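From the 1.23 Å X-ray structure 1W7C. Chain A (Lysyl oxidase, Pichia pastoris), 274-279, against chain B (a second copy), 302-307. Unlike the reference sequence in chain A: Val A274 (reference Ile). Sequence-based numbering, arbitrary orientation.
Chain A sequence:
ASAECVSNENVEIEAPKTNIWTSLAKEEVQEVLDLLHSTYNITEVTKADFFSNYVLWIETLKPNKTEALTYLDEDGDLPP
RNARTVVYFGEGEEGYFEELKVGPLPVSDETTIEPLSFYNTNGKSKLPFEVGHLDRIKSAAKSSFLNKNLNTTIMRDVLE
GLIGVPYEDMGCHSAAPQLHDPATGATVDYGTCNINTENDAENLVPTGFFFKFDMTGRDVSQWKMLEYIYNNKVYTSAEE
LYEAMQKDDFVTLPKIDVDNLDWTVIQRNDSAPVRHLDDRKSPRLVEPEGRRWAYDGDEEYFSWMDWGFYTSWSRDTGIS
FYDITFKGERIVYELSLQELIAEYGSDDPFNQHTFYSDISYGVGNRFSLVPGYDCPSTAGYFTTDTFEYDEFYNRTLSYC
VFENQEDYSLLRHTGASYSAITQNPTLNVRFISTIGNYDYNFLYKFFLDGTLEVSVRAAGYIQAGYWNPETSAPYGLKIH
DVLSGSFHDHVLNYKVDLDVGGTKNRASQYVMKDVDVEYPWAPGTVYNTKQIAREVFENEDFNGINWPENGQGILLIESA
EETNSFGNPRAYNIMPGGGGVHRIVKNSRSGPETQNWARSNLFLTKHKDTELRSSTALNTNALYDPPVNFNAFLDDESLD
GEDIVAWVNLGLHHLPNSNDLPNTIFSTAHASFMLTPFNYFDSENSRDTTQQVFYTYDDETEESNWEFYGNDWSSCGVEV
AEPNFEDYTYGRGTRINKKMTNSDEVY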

ATOM      1  N   VAL A 274      20.701  11.076 -21.827  1.00 22.82           N
ATOM      2  CA  VAL A 274      19.290  10.758 -21.764  1.00 23.86           C
ATOM      3  C   VAL A 274      19.125   9.245 -21.843  1.00 21.20           C
ATOM      4  O   VAL A 274      19.750   8.586 -22.689  1.00 24.35           O
ATOM      5  N   ARG A 275      18.299   8.696 -20.957  1.00 17.90           N
ATOM      6  CA  ARG A 275      17.954   7.291 -21.073  1.00 17.39           C
ATOM      7  C   ARG A 275      17.243   7.037 -22.401  1.00 19.57           C
ATOM      8  O   ARG A 275      16.579   7.909 -22.979  1.00 19.13           O
ATOM      9  N   HIS A 276      17.397   5.822 -22.887  1.00 18.36           N
ATOM     10  CA  HIS A 276      16.762   5.391 -24.143  1.00 19.92           C
ATOM     11  C   HIS A 276      15.259   5.672 -24.113  1.00 17.39           C
ATOM     12  O   HIS A 276      14.571   5.272 -23.135  1.00 17.34           O
ATOM     13  N   LEU A 277      14.767   6.374 -25.126  1.00 18.32           N
ATOM     14  CA  LEU A 277      13.364   6.722 -25.277  1.00 18.95           C
ATOM     15  C   LEU A 277      12.814   7.781 -24.333  1.00 17.88           C
ATOM     16  O   LEU A 277      11.620   8.100 -24.380  1.00 19.50           O
ATOM     17  N   ASP A 278      13.681   8.353 -23.504  1.00 18.79           N
ATOM     18  CA  ASP A 278      13.273   9.453 -22.625  1.00 17.48           C
ATOM     19  C   ASP A 278      13.176  10.776 -23.400  1.00 18.74           C
ATOM     20  O   ASP A 278      12.876  11.809 -22.804  1.00 21.57           O
ATOM     21  N   ASP A 279      13.455  10.753 -24.720  1.00 19.83           N
ATOM     22  CA  ASP A 279      13.167  11.852 -25.630  1.00 21.50           C
ATOM     23  C   ASP A 279      11.724  11.762 -26.198  1.00 21.43           C
ATOM     24  O   ASP A 279      11.368  12.493 -27.135  1.00 26.21           O
TER
ATOM     25  N   PHE B 302      13.141  -7.257 -22.328  1.00 15.04           N
ATOM     26  CA  PHE B 302      12.482  -5.955 -22.225  1.00 15.60           C
ATOM     27  C   PHE B 302      13.448  -4.925 -21.657  1.00 16.71           C
ATOM     28  O   PHE B 302      14.255  -5.258 -20.803  1.00 16.73           O
ATOM     29  N   SER B 303      13.400  -3.707 -22.201  1.00 15.15           N
ATOM     30  CA  SER B 303      14.167  -2.568 -21.704  1.00 16.22           C
ATOM     31  C   SER B 303      13.244  -1.364 -21.494  1.00 15.60           C
ATOM     32  O   SER B 303      12.367  -1.059 -22.300  1.00 16.56           O
ATOM     33  N   TRP B 304      13.502  -0.670 -20.395  1.00 15.31           N
ATOM     34  CA  TRP B 304      12.795   0.546 -20.062  1.00 15.81           C
ATOM     35  C   TRP B 304      13.634   1.373 -19.103  1.00 16.12           C
ATOM     36  O   TRP B 304      13.899   0.932 -17.990  1.00 15.09           O
ATOM     37  N   MET B 305      13.988   2.595 -19.519  1.00 14.42           N
ATOM     38  CA  MET B 305      14.609   3.566 -18.604  1.00 15.20           C
ATOM     39  C   MET B 305      15.706   2.942 -17.744  1.00 14.55           C
ATOM     40  O   MET B 305      15.766   3.171 -16.546  1.00 16.15           O
ATOM     41  N   ASP B 306      16.625   2.247 -18.428  1.00 14.85           N
ATOM     42  CA  ASP B 306      17.826   1.628 -17.872  1.00 16.32           C
ATOM     43  C   ASP B 306      17.594   0.303 -17.152  1.00 15.17           C
ATOM     44  O   ASP B 306      18.544  -0.249 -16.594  1.00 16.38           O
ATOM     45  N   TRP B 307      16.351  -0.178 -17.123  1.00 14.96           N
ATOM     46  CA  TRP B 307      16.055  -1.538 -16.681  1.00 15.63           C
ATOM     47  C   TRP B 307      16.134  -2.498 -17.866  1.00 15.03           C
ATOM     48  O   TRP B 307      15.799  -2.139 -18.994  1.00 16.75           O
TER

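Two turns meet across the dimer: a type II turn from Arg A275 to Asp A278, closed by Asp A278 N to Arg A275 O (3.0 Å), and a type I' turn from Trp B304 to Trp B307 at the end of a strand. Arg A275 points toward chain B. After an m chi1 its chain is fully extended (chi2 and chi3 t, chi4 -178°), which carries the guanidinium along the B turn until NH1 donates to Met B305 O at 2.8 Å, with the oxygen near the guanidinium plane. Asp B306, also pointing toward its partner with chi1 m, brings OD1 within 3.4 Å of Arg A275 NE. This salt bridge rests on charge alone, because the oxygen lies well out of the guanidinium plane; the same OD1 is 3.4 Å from Arg A275 CD.

Met B305 has the largest covered area. Its CA-to-CB bond points sideways, but the m, m, t chain folds its end onto the A turn: CE lies 3.6 Å from His A276 O, 3.9 Å from Leu A277 C and 3.8 Å from Asp A278 N, while SD sits 3.8 Å from Asp A278 CG. The methyl thus packs on turn backbone, and Leu A277, sideways with chi1 m and chi2 t, adds little.

His A276 (chi1 t) turns its ring edge to Ser B303, whose p rotamer leaves OG 4.2 Å from His A276 ND1, too far for direct bonding. Water 2 fills the gap, 2.8 Å from His A276 ND1 and 2.7 Å from Ser B303 OG. Two further waters serve the His A276 backbone: water 1 donates to His A276 O (2.7 Å) and accepts from Met B305 N (2.9 Å), whereas water 3 accepts from His A276 N (2.9 Å) and donates to Asp B306 OD2 (2.7 Å). Trp B304, chi1 t, points away.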

ATOM      1  CB  VAL A 274      18.558  11.511 -22.879  1.00 32.84           C
ATOM      2  CG1 VAL A 274      17.166  11.042 -23.065  1.00 32.92           C
ATOM      3  CG2 VAL A 274      18.556  12.975 -22.527  1.00 32.24           C
ATOM      4  CB  ARG A 275      17.077   6.837 -19.907  1.00 18.12           C
ATOM      5  CG  ARG A 275      17.608   7.114 -18.527  1.00 16.32           C
ATOM      6  CD  ARG A 275      16.819   6.465 -17.477  1.00 17.50           C
ATOM      7  NE  ARG A 275      17.281   6.873 -16.133  1.00 17.82           N
ATOM      8  CZ  ARG A 275      16.790   6.437 -14.993  1.00 15.57           C
ATOM      9  NH1 ARG A 275      15.898   5.446 -14.948  1.00 17.03           N
ATOM     10  NH2 ARG A 275      17.205   7.004 -13.866  1.00 16.04           N
ATOM     11  CB  HIS A 276      17.027   3.884 -24.336  1.00 21.19           C
ATOM     12  CG  HIS A 276      16.521   3.328 -25.633  1.00 19.58           C
ATOM     13  ND1 HIS A 276      15.811   2.149 -25.693  1.00 21.00           N
ATOM     14  CD2 HIS A 276      16.665   3.748 -26.919  1.00 22.61           C
ATOM     15  CE1 HIS A 276      15.530   1.863 -26.947  1.00 23.86           C
ATOM     16  NE2 HIS A 276      16.028   2.826 -27.722  1.00 22.44           N
ATOM     17  CB  LEU A 277      12.494   5.480 -25.354  1.00 17.82           C
ATOM     18  CG  LEU A 277      12.977   4.428 -26.344  1.00 20.26           C
ATOM     19  CD1 LEU A 277      12.041   3.232 -26.304  1.00 19.89           C
ATOM     20  CD2 LEU A 277      13.183   4.993 -27.718  1.00 22.53           C
ATOM     21  CB  ASP A 278      14.211   9.590 -21.421  1.00 18.51           C
ATOM     22  CG  ASP A 278      13.520   9.999 -20.151  1.00 19.02           C
ATOM     23  OD1 ASP A 278      12.245  10.009 -20.071  1.00 20.03           O
ATOM     24  OD2 ASP A 278      14.214  10.297 -19.144  1.00 20.39           O
ATOM     25  CB  ASP A 279      14.222  11.953 -26.744  1.00 24.36           C
ATOM     26  CG  ASP A 279      14.336  10.695 -27.596  1.00 30.10           C
ATOM     27  OD1 ASP A 279      13.816   9.622 -27.191  1.00 25.48           O
ATOM     28  OD2 ASP A 279      15.003  10.707 -28.667  1.00 33.46           O
TER
ATOM     29  CB  PHE B 302      11.276  -6.092 -21.272  1.00 15.47           C
ATOM     30  CG  PHE B 302      10.209  -6.949 -21.838  1.00 15.52           C
ATOM     31  CD1 PHE B 302      10.235  -8.320 -21.664  1.00 16.06           C
ATOM     32  CD2 PHE B 302       9.203  -6.410 -22.629  1.00 15.87           C
ATOM     33  CE1 PHE B 302       9.291  -9.115 -22.297  1.00 19.77           C
ATOM     34  CE2 PHE B 302       8.279  -7.207 -23.239  1.00 17.41           C
ATOM     35  CZ  PHE B 302       8.308  -8.534 -23.079  1.00 18.83           C
ATOM     36  CB  SER B 303      15.331  -2.182 -22.680  1.00 21.51           C
ATOM     37  OG  SER B 303      14.867  -1.552 -23.832  1.00 25.04           O
ATOM     38  CB  TRP B 304      11.431   0.256 -19.458  1.00 16.62           C
ATOM     39  CG  TRP B 304      10.715   1.484 -18.939  1.00 14.98           C
ATOM     40  CD1 TRP B 304       9.954   2.366 -19.656  1.00 15.33           C
ATOM     41  CD2 TRP B 304      10.644   1.917 -17.574  1.00 15.50           C
ATOM     42  NE1 TRP B 304       9.453   3.347 -18.847  1.00 15.52           N
ATOM     43  CE2 TRP B 304       9.845   3.097 -17.557  1.00 14.02           C
ATOM     44  CE3 TRP B 304      11.178   1.466 -16.375  1.00 14.09           C
ATOM     45  CZ2 TRP B 304       9.594   3.811 -16.383  1.00 14.79           C
ATOM     46  CZ3 TRP B 304      10.925   2.189 -15.235  1.00 14.40           C
ATOM     47  CH2 TRP B 304      10.134   3.317 -15.234  1.00 14.18           C
ATOM     48  CB  MET B 305      13.542   4.259 -17.746  1.00 15.28           C
ATOM     49  CG  MET B 305      12.469   4.912 -18.571  1.00 15.73           C
ATOM     50  SD  MET B 305      13.138   6.212 -19.657  1.00 18.49           S
ATOM     51  CE  MET B 305      11.917   6.167 -20.929  1.00 17.96           C
ATOM     52  CB  ASP B 306      18.647   2.585 -16.988  1.00 16.44           C
ATOM     53  CG  ASP B 306      19.361   3.653 -17.778  1.00 19.12           C
ATOM     54  OD1 ASP B 306      19.706   4.694 -17.177  1.00 23.22           O
ATOM     55  OD2 ASP B 306      19.640   3.497 -18.958  1.00 24.42           O
ATOM     56  CB  TRP B 307      14.653  -1.631 -16.118  1.00 15.24           C
ATOM     57  CG  TRP B 307      14.415  -0.961 -14.810  1.00 13.97           C
ATOM     58  CD1 TRP B 307      13.949   0.287 -14.609  1.00 14.54           C
ATOM     59  CD2 TRP B 307      14.508  -1.553 -13.521  1.00 13.39           C
ATOM     60  NE1 TRP B 307      13.734   0.528 -13.274  1.00 14.99           N
ATOM     61  CE2 TRP B 307      14.072  -0.600 -12.575  1.00 13.73           C
ATOM     62  CE3 TRP B 307      14.923  -2.803 -13.048  1.00 13.84           C
ATOM     63  CZ2 TRP B 307      14.010  -0.880 -11.192  1.00 14.57           C
ATOM     64  CZ3 TRP B 307      14.877  -3.069 -11.713  1.00 13.85           C
ATOM     65  CH2 TRP B 307      14.449  -2.106 -10.794  1.00 15.39           C
TER
HETATM   66  O   HOH W   1      13.225   3.102 -22.311  1.00 16.49           O
HETATM   67  O   HOH W   2      14.974   1.103 -23.275  1.00 18.59           O
HETATM   68  O   HOH W   3      18.626   3.597 -21.466  1.00 22.63           O